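Long-range contact in ATP phosphoribosyltransferase (Methanobacterium thermoautotrophicum, PDB 2VD3), which probably catalyses the magnesium-dependent condensation of ATP with 5-phosphoribosyl 1-diphosphate, the first step of histidine biosynthesis, which seems to set the pathway's rate: residues 61-74 with 180-192. Residues are numbered along the deposited sequence; the frame is centred on the assembly and turned at random.
Sequences VADGAADLGITGYD and LESSVKLIANRES
Ile187 and Val61 meet over Gly69 in an example of a strand glycine that lets a helix side chain come close to the sheet. Strands 68-72 and 184-188 run antiparallel within the mixed central sheet of a periplasmic-binding-protein-like domain, and helix 57-63 lies against the face bearing Ile187. CG1 of Ile187 sits between its own backbone N and carbonyl carbon (chi1 56°), which lays CG1 over the Gly69 backbone and brings CD1 to 3.8 Å from Val61 CB; a side chain on Gly69 would strike Val61 CG2. On the other face Ile70 CG2 lies 3.7 Å from Val184 CG1, and farther along Leu68 CD2 touches the Ala188 methyl; Leu86 of strand 84-88 packs against Leu68, Leu186 and Ala188. Paired backbone bonds join Gly69 with Ile187 and Thr71 with Lys185.

At one end of the ladder, Ser182 OG accepts from Asp74 N (3.1 Å) in the first turn of helix 73-79. At the other, Asn189 N-caps helix 190-195: its OD1 takes Ser192 N on an in-plane lone pair, while ND2 gives a nearly straight bond (163°) to Val61 O, lying in the Asn189 amide plane. A leucine in place of Asn189 would probably leave both Val61 O and Ser192 N without these partners, weakening the tie between the two helix ends. Asp67 completes the polar edge, its carboxylate also held by Lys196 and the backbone N of Arg6; Ser192 OG donates to the anti side of Asp67 OD1 at 2.8 Å, 16° out of the carboxylate plane.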
ATOM      1  N   VAL A  61     -14.003   1.619 -26.786  1.00 43.63           N
ATOM      2  CA  VAL A  61     -14.798   2.598 -27.509  1.00 43.94           C
ATOM      3  C   VAL A  61     -14.924   2.231 -28.985  1.00 44.34           C
ATOM      4  O   VAL A  61     -15.992   2.391 -29.572  1.00 44.59           O
ATOM      5  CB  VAL A  61     -14.241   4.039 -27.316  1.00 44.45           C
ATOM      6  CG1 VAL A  61     -15.012   5.057 -28.160  1.00 43.61           C
ATOM      7  CG2 VAL A  61     -14.279   4.434 -25.827  1.00 43.14           C
ATOM      8  N   ALA A  62     -13.853   1.717 -29.582  1.00 44.84           N
ATOM      9  CA  ALA A  62     -13.892   1.318 -30.997  1.00 45.24           C
ATOM     10  C   ALA A  62     -14.907   0.197 -31.221  1.00 45.56           C
ATOM     11  O   ALA A  62     -15.614   0.184 -32.226  1.00 45.02           O
ATOM     12  CB  ALA A  62     -12.506   0.893 -31.483  1.00 44.94           C
ATOM     13  N   ASP A  63     -14.982  -0.716 -30.254  1.00 46.25           N
ATOM     14  CA  ASP A  63     -15.793  -1.919 -30.367  1.00 47.17           C
ATOM     15  C   ASP A  63     -17.234  -1.725 -29.929  1.00 47.05           C
ATOM     16  O   ASP A  63     -18.117  -2.447 -30.367  1.00 47.33           O
ATOM     17  CB  ASP A  63     -15.147  -3.070 -29.596  1.00 47.50           C
ATOM     18  CG  ASP A  63     -13.918  -3.624 -30.304  1.00 50.28           C
ATOM     19  OD1 ASP A  63     -13.926  -3.710 -31.570  1.00 53.08           O
ATOM     20  OD2 ASP A  63     -12.940  -3.975 -29.598  1.00 52.75           O
ATOM     21  N   GLY A  64     -17.464  -0.748 -29.067  1.00 47.14           N
ATOM     22  CA  GLY A  64     -18.805  -0.422 -28.631  1.00 47.17           C
ATOM     23  C   GLY A  64     -19.126  -0.933 -27.244  1.00 47.43           C
ATOM     24  O   GLY A  64     -20.284  -0.899 -26.827  1.00 47.67           O
ATOM     25  N   ALA A  65     -18.111  -1.412 -26.526  1.00 47.28           N
ATOM     26  CA  ALA A  65     -18.269  -1.772 -25.116  1.00 46.90           C
ATOM     27  C   ALA A  65     -18.528  -0.517 -24.286  1.00 46.68           C
ATOM     28  O   ALA A  65     -19.164  -0.581 -23.231  1.00 47.27           O
ATOM     29  CB  ALA A  65     -17.044  -2.495 -24.613  1.00 46.84           C
ATOM     30  N   ALA A  66     -18.009   0.608 -24.768  1.00 46.16           N
ATOM     31  CA  ALA A  66     -18.298   1.943 -24.236  1.00 45.65           C
ATOM     32  C   ALA A  66     -18.678   2.857 -25.403  1.00 45.35           C
ATOM     33  O   ALA A  66     -18.065   2.804 -26.471  1.00 45.22           O
ATOM     34  CB  ALA A  66     -17.080   2.509 -23.508  1.00 45.34           C
ATOM     35  N   ASP A  67     -19.680   3.701 -25.191  1.00 45.10           N
ATOM     36  CA  ASP A  67     -20.089   4.682 -26.194  1.00 44.81           C
ATOM     37  C   ASP A  67     -19.078   5.799 -26.332  1.00 44.40           C
ATOM     38  O   ASP A  67     -18.849   6.305 -27.431  1.00 44.18           O
ATOM     39  CB  ASP A  67     -21.435   5.284 -25.814  1.00 44.73           C
ATOM     40  CG  ASP A  67     -22.458   4.238 -25.540  1.00 44.88           C
ATOM     41  OD1 ASP A  67     -23.007   3.688 -26.513  1.00 45.61           O
ATOM     42  OD2 ASP A  67     -22.702   3.957 -24.349  1.00 45.44           O
ATOM     43  N   LEU A  68     -18.495   6.180 -25.201  1.00 44.34           N
ATOM     44  CA  LEU A  68     -17.550   7.282 -25.119  1.00 44.55           C
ATOM     45  C   LEU A  68     -16.415   6.876 -24.197  1.00 44.93           C
ATOM     46  O   LEU A  68     -16.572   5.980 -23.353  1.00 45.02           O
ATOM     47  CB  LEU A  68     -18.228   8.548 -24.569  1.00 44.77           C
ATOM     48  CG  LEU A  68     -19.441   9.159 -25.292  1.00 44.70           C
ATOM     49  CD1 LEU A  68     -20.308   9.976 -24.342  1.00 43.99           C
ATOM     50  CD2 LEU A  68     -18.994  10.024 -26.432  1.00 44.65           C
ATOM     51  N   GLY A  69     -15.265   7.529 -24.362  1.00 45.03           N
ATOM     52  CA  GLY A  69     -14.116   7.287 -23.506  1.00 44.73           C
ATOM     53  C   GLY A  69     -13.343   8.559 -23.269  1.00 44.78           C
ATOM     54  O   GLY A  69     -13.448   9.506 -24.039  1.00 45.36           O
ATOM     55  N   ILE A  70     -12.591   8.593 -22.181  1.00 44.95           N
ATOM     56  CA  ILE A  70     -11.691   9.696 -21.899  1.00 44.82           C
ATOM     57  C   ILE A  70     -10.350   9.028 -21.763  1.00 44.96           C
ATOM     58  O   ILE A  70     -10.160   8.225 -20.857  1.00 45.15           O
ATOM     59  CB  ILE A  70     -12.055  10.399 -20.571  1.00 45.13           C
ATOM     60  CG1 ILE A  70     -13.419  11.100 -20.683  1.00 44.55           C
ATOM     61  CG2 ILE A  70     -10.931  11.375 -20.134  1.00 44.88           C
ATOM     62  CD1 ILE A  70     -13.928  11.691 -19.365  1.00 44.64           C
ATOM     63  N   THR A  71      -9.432   9.311 -22.681  1.00 44.96           N
ATOM     64  CA  THR A  71      -8.090   8.731 -22.604  1.00 44.89           C
ATOM     65  C   THR A  71      -7.070   9.580 -23.354  1.00 44.98           C
ATOM     66  O   THR A  71      -7.423  10.604 -23.944  1.00 45.21           O
ATOM     67  CB  THR A  71      -8.051   7.220 -23.033  1.00 44.98           C
ATOM     68  OG1 THR A  71      -6.768   6.665 -22.717  1.00 45.86           O
ATOM     69  CG2 THR A  71      -8.341   7.028 -24.508  1.00 43.54           C
ATOM     70  N   GLY A  72      -5.811   9.155 -23.317  1.00 44.89           N
ATOM     71  CA  GLY A  72      -4.720   9.926 -23.891  1.00 45.02           C
ATOM     72  C   GLY A  72      -4.609   9.680 -25.372  1.00 45.10           C
ATOM     73  O   GLY A  72      -4.840   8.570 -25.831  1.00 45.37           O
ATOM     74  N   TYR A  73      -4.256  10.727 -26.116  1.00 45.28           N
ATOM     75  CA  TYR A  73      -4.096  10.664 -27.569  1.00 44.49           C
ATOM     76  C   TYR A  73      -3.013   9.668 -27.975  1.00 44.29           C
ATOM     77  O   TYR A  73      -3.165   8.957 -28.964  1.00 44.46           O
ATOM     78  CB  TYR A  73      -3.783  12.058 -28.120  1.00 44.49           C
ATOM     79  CG  TYR A  73      -3.666  12.135 -29.627  1.00 44.62           C
ATOM     80  CD1 TYR A  73      -4.761  11.867 -30.451  1.00 44.30           C
ATOM     81  CD2 TYR A  73      -2.465  12.494 -30.230  1.00 45.26           C
ATOM     82  CE1 TYR A  73      -4.652  11.950 -31.836  1.00 44.87           C
ATOM     83  CE2 TYR A  73      -2.345  12.573 -31.616  1.00 44.38           C
ATOM     84  CZ  TYR A  73      -3.442  12.303 -32.409  1.00 44.66           C
ATOM     85  OH  TYR A  73      -3.321  12.373 -33.779  1.00 45.27           O
ATOM     86  N   ASP A  74      -1.923   9.614 -27.208  1.00 43.95           N
ATOM     87  CA  ASP A  74      -0.861   8.647 -27.466  1.00 43.30           C
ATOM     88  C   ASP A  74      -1.387   7.213 -27.509  1.00 42.93           C
ATOM     89  O   ASP A  74      -1.024   6.432 -28.389  1.00 43.09           O
ATOM     90  CB  ASP A  74       0.275   8.782 -26.447  1.00 43.52           C
ATOM     91  CG  ASP A  74      -0.212   8.800 -24.993  1.00 43.50           C
ATOM     92  OD1 ASP A  74       0.622   9.070 -24.118  1.00 43.84           O
ATOM     93  OD2 ASP A  74      -1.402   8.558 -24.706  1.00 43.54           O
ATOM     94  N   LEU A 180       5.551  12.907 -31.029  1.00 45.85           N
ATOM     95  CA  LEU A 180       4.105  13.079 -30.926  1.00 45.50           C
ATOM     96  C   LEU A 180       3.764  13.999 -29.765  1.00 44.99           C
ATOM     97  O   LEU A 180       4.350  13.894 -28.679  1.00 45.50           O
ATOM     98  CB  LEU A 180       3.416  11.717 -30.721  1.00 45.79           C
ATOM     99  CG  LEU A 180       1.889  11.662 -30.592  1.00 46.41           C
ATOM    100  CD1 LEU A 180       1.232  11.099 -31.857  1.00 46.73           C
ATOM    101  CD2 LEU A 180       1.508  10.840 -29.389  1.00 46.26           C
ATOM    102  N   GLU A 181       2.822  14.905 -30.004  1.00 44.42           N
ATOM    103  CA  GLU A 181       2.238  15.706 -28.942  1.00 44.02           C
ATOM    104  C   GLU A 181       0.964  15.013 -28.489  1.00 43.98           C
ATOM    105  O   GLU A 181       0.105  14.655 -29.305  1.00 43.98           O
ATOM    106  CB  GLU A 181       1.931  17.129 -29.414  1.00 43.87           C
ATOM    107  CG  GLU A 181       3.094  17.860 -30.068  0.50 43.48           C
ATOM    108  CD  GLU A 181       4.246  18.142 -29.120  0.50 42.99           C
ATOM    109  OE1 GLU A 181       4.125  17.862 -27.905  0.50 41.94           O
ATOM    110  OE2 GLU A 181       5.279  18.657 -29.600  0.50 43.18           O
ATOM    111  N   SER A 182       0.857  14.799 -27.190  1.00 43.71           N
ATOM    112  CA  SER A 182      -0.286  14.096 -26.650  1.00 43.63           C
ATOM    113  C   SER A 182      -1.083  14.958 -25.687  1.00 44.02           C
ATOM    114  O   SER A 182      -0.541  15.799 -24.950  1.00 43.71           O
ATOM    115  CB  SER A 182       0.149  12.815 -25.953  1.00 43.39           C
ATOM    116  OG  SER A 182      -0.979  12.099 -25.525  1.00 43.33           O
ATOM    117  N   SER A 183      -2.386  14.727 -25.701  1.00 44.14           N
ATOM    118  CA  SER A 183      -3.285  15.406 -24.815  1.00 44.68           C
ATOM    119  C   SER A 183      -4.441  14.453 -24.585  1.00 44.90           C
ATOM    120  O   SER A 183      -4.631  13.505 -25.362  1.00 44.83           O
ATOM    121  CB  SER A 183      -3.751  16.707 -25.458  1.00 44.78           C
ATOM    122  OG  SER A 183      -4.705  17.367 -24.652  1.00 46.43           O
ATOM    123  N   VAL A 184      -5.192  14.687 -23.512  1.00 44.82           N
ATOM    124  CA  VAL A 184      -6.354  13.865 -23.198  1.00 45.10           C
ATOM    125  C   VAL A 184      -7.558  14.242 -24.069  1.00 45.35           C
ATOM    126  O   VAL A 184      -7.881  15.420 -24.258  1.00 45.79           O
ATOM    127  CB  VAL A 184      -6.716  13.920 -21.689  1.00 44.99           C
ATOM    128  CG1 VAL A 184      -7.986  13.135 -21.432  1.00 45.24           C
ATOM    129  CG2 VAL A 184      -5.585  13.350 -20.857  1.00 44.24           C
ATOM    130  N   LYS A 185      -8.232  13.227 -24.587  1.00 45.53           N
ATOM    131  CA  LYS A 185      -9.321  13.448 -25.522  1.00 45.34           C
ATOM    132  C   LYS A 185     -10.602  12.831 -25.005  1.00 45.42           C
ATOM    133  O   LYS A 185     -10.558  11.888 -24.230  1.00 45.63           O
ATOM    134  CB  LYS A 185      -8.961  12.843 -26.878  1.00 44.89           C
ATOM    135  CG  LYS A 185      -7.631  13.298 -27.419  1.00 44.33           C
ATOM    136  CD  LYS A 185      -7.698  14.731 -27.919  1.00 44.58           C
ATOM    137  CE  LYS A 185      -6.360  15.183 -28.490  1.00 44.32           C
ATOM    138  NZ  LYS A 185      -6.463  16.511 -29.166  1.00 44.48           N
ATOM    139  N   LEU A 186     -11.739  13.393 -25.413  1.00 46.05           N
ATOM    140  CA  LEU A 186     -13.033  12.712 -25.301  1.00 45.68           C
ATOM    141  C   LEU A 186     -13.300  12.058 -26.643  1.00 45.71           C
ATOM    142  O   LEU A 186     -13.272  12.728 -27.685  1.00 45.65           O
ATOM    143  CB  LEU A 186     -14.164  13.694 -24.970  1.00 45.75           C
ATOM    144  CG  LEU A 186     -15.591  13.108 -24.962  1.00 45.68           C
ATOM    145  CD1 LEU A 186     -15.854  12.267 -23.718  1.00 44.14           C
ATOM    146  CD2 LEU A 186     -16.668  14.190 -25.115  1.00 45.46           C
ATOM    147  N   ILE A 187     -13.551  10.749 -26.623  1.00 45.45           N
ATOM    148  CA  ILE A 187     -13.780  10.003 -27.870  1.00 44.42           C
ATOM    149  C   ILE A 187     -15.136   9.331 -27.899  1.00 44.71           C
ATOM    150  O   ILE A 187     -15.816   9.245 -26.875  1.00 44.74           O
ATOM    151  CB  ILE A 187     -12.676   8.944 -28.167  1.00 44.35           C
ATOM    152  CG1 ILE A 187     -12.527   7.954 -27.007  1.00 43.68           C
ATOM    153  CG2 ILE A 187     -11.359   9.622 -28.523  1.00 43.06           C
ATOM    154  CD1 ILE A 187     -11.648   6.755 -27.332  1.00 43.94           C
ATOM    155  N   ALA A 188     -15.523   8.848 -29.080  1.00 44.24           N
ATOM    156  CA  ALA A 188     -16.829   8.267 -29.253  1.00 43.92           C
ATOM    157  C   ALA A 188     -16.845   7.146 -30.280  1.00 43.90           C
ATOM    158  O   ALA A 188     -16.125   7.198 -31.295  1.00 43.69           O
ATOM    159  CB  ALA A 188     -17.847   9.350 -29.642  1.00 44.10           C
ATOM    160  N   ASN A 189     -17.676   6.143 -29.999  1.00 43.20           N
ATOM    161  CA  ASN A 189     -18.010   5.128 -30.962  1.00 43.16           C
ATOM    162  C   ASN A 189     -18.877   5.780 -32.043  1.00 43.57           C
ATOM    163  O   ASN A 189     -19.719   6.633 -31.745  1.00 43.68           O
ATOM    164  CB  ASN A 189     -18.763   3.992 -30.268  1.00 43.12           C
ATOM    165  CG  ASN A 189     -19.121   2.874 -31.207  1.00 42.42           C
ATOM    166  OD1 ASN A 189     -20.187   2.886 -31.812  1.00 43.71           O
ATOM    167  ND2 ASN A 189     -18.234   1.904 -31.345  1.00 41.69           N
ATOM    168  N   ARG A 190     -18.660   5.393 -33.297  1.00 43.49           N
ATOM    169  CA  ARG A 190     -19.405   5.978 -34.395  1.00 43.52           C
ATOM    170  C   ARG A 190     -20.859   5.519 -34.395  1.00 43.50           C
ATOM    171  O   ARG A 190     -21.780   6.330 -34.552  1.00 43.29           O
ATOM    172  CB  ARG A 190     -18.741   5.640 -35.715  1.00 43.35           C
ATOM    173  CG  ARG A 190     -19.300   6.415 -36.862  1.00 44.57           C
ATOM    174  CD  ARG A 190     -18.558   6.063 -38.115  1.00 46.69           C
ATOM    175  NE  ARG A 190     -19.141   6.689 -39.300  1.00 46.70           N
ATOM    176  CZ  ARG A 190     -18.789   7.884 -39.760  1.00 46.38           C
ATOM    177  NH1 ARG A 190     -19.368   8.367 -40.845  1.00 45.09           N
ATOM    178  NH2 ARG A 190     -17.862   8.599 -39.125  1.00 46.67           N
ATOM    179  N   GLU A 191     -21.063   4.222 -34.202  1.00 43.64           N
ATOM    180  CA  GLU A 191     -22.407   3.665 -34.167  1.00 44.12           C
ATOM    181  C   GLU A 191     -23.191   4.231 -32.987  1.00 44.31           C
ATOM    182  O   GLU A 191     -24.396   4.435 -33.096  1.00 44.28           O
ATOM    183  CB  GLU A 191     -22.353   2.137 -34.112  1.00 44.17           C
ATOM    184  CG  GLU A 191     -23.523   1.438 -34.765  1.00 44.70           C
ATOM    185  N   SER A 192     -22.504   4.491 -31.869  1.00 44.77           N
ATOM    186  CA  SER A 192     -23.139   5.093 -30.692  1.00 45.34           C
ATOM    187  C   SER A 192     -23.593   6.518 -30.984  1.00 45.76           C
ATOM    188  O   SER A 192     -24.681   6.936 -30.563  1.00 45.61           O
ATOM    189  CB  SER A 192     -22.196   5.109 -29.489  1.00 45.23           C
ATOM    190  OG  SER A 192     -21.906   3.803 -29.039  1.00 46.20           O
TER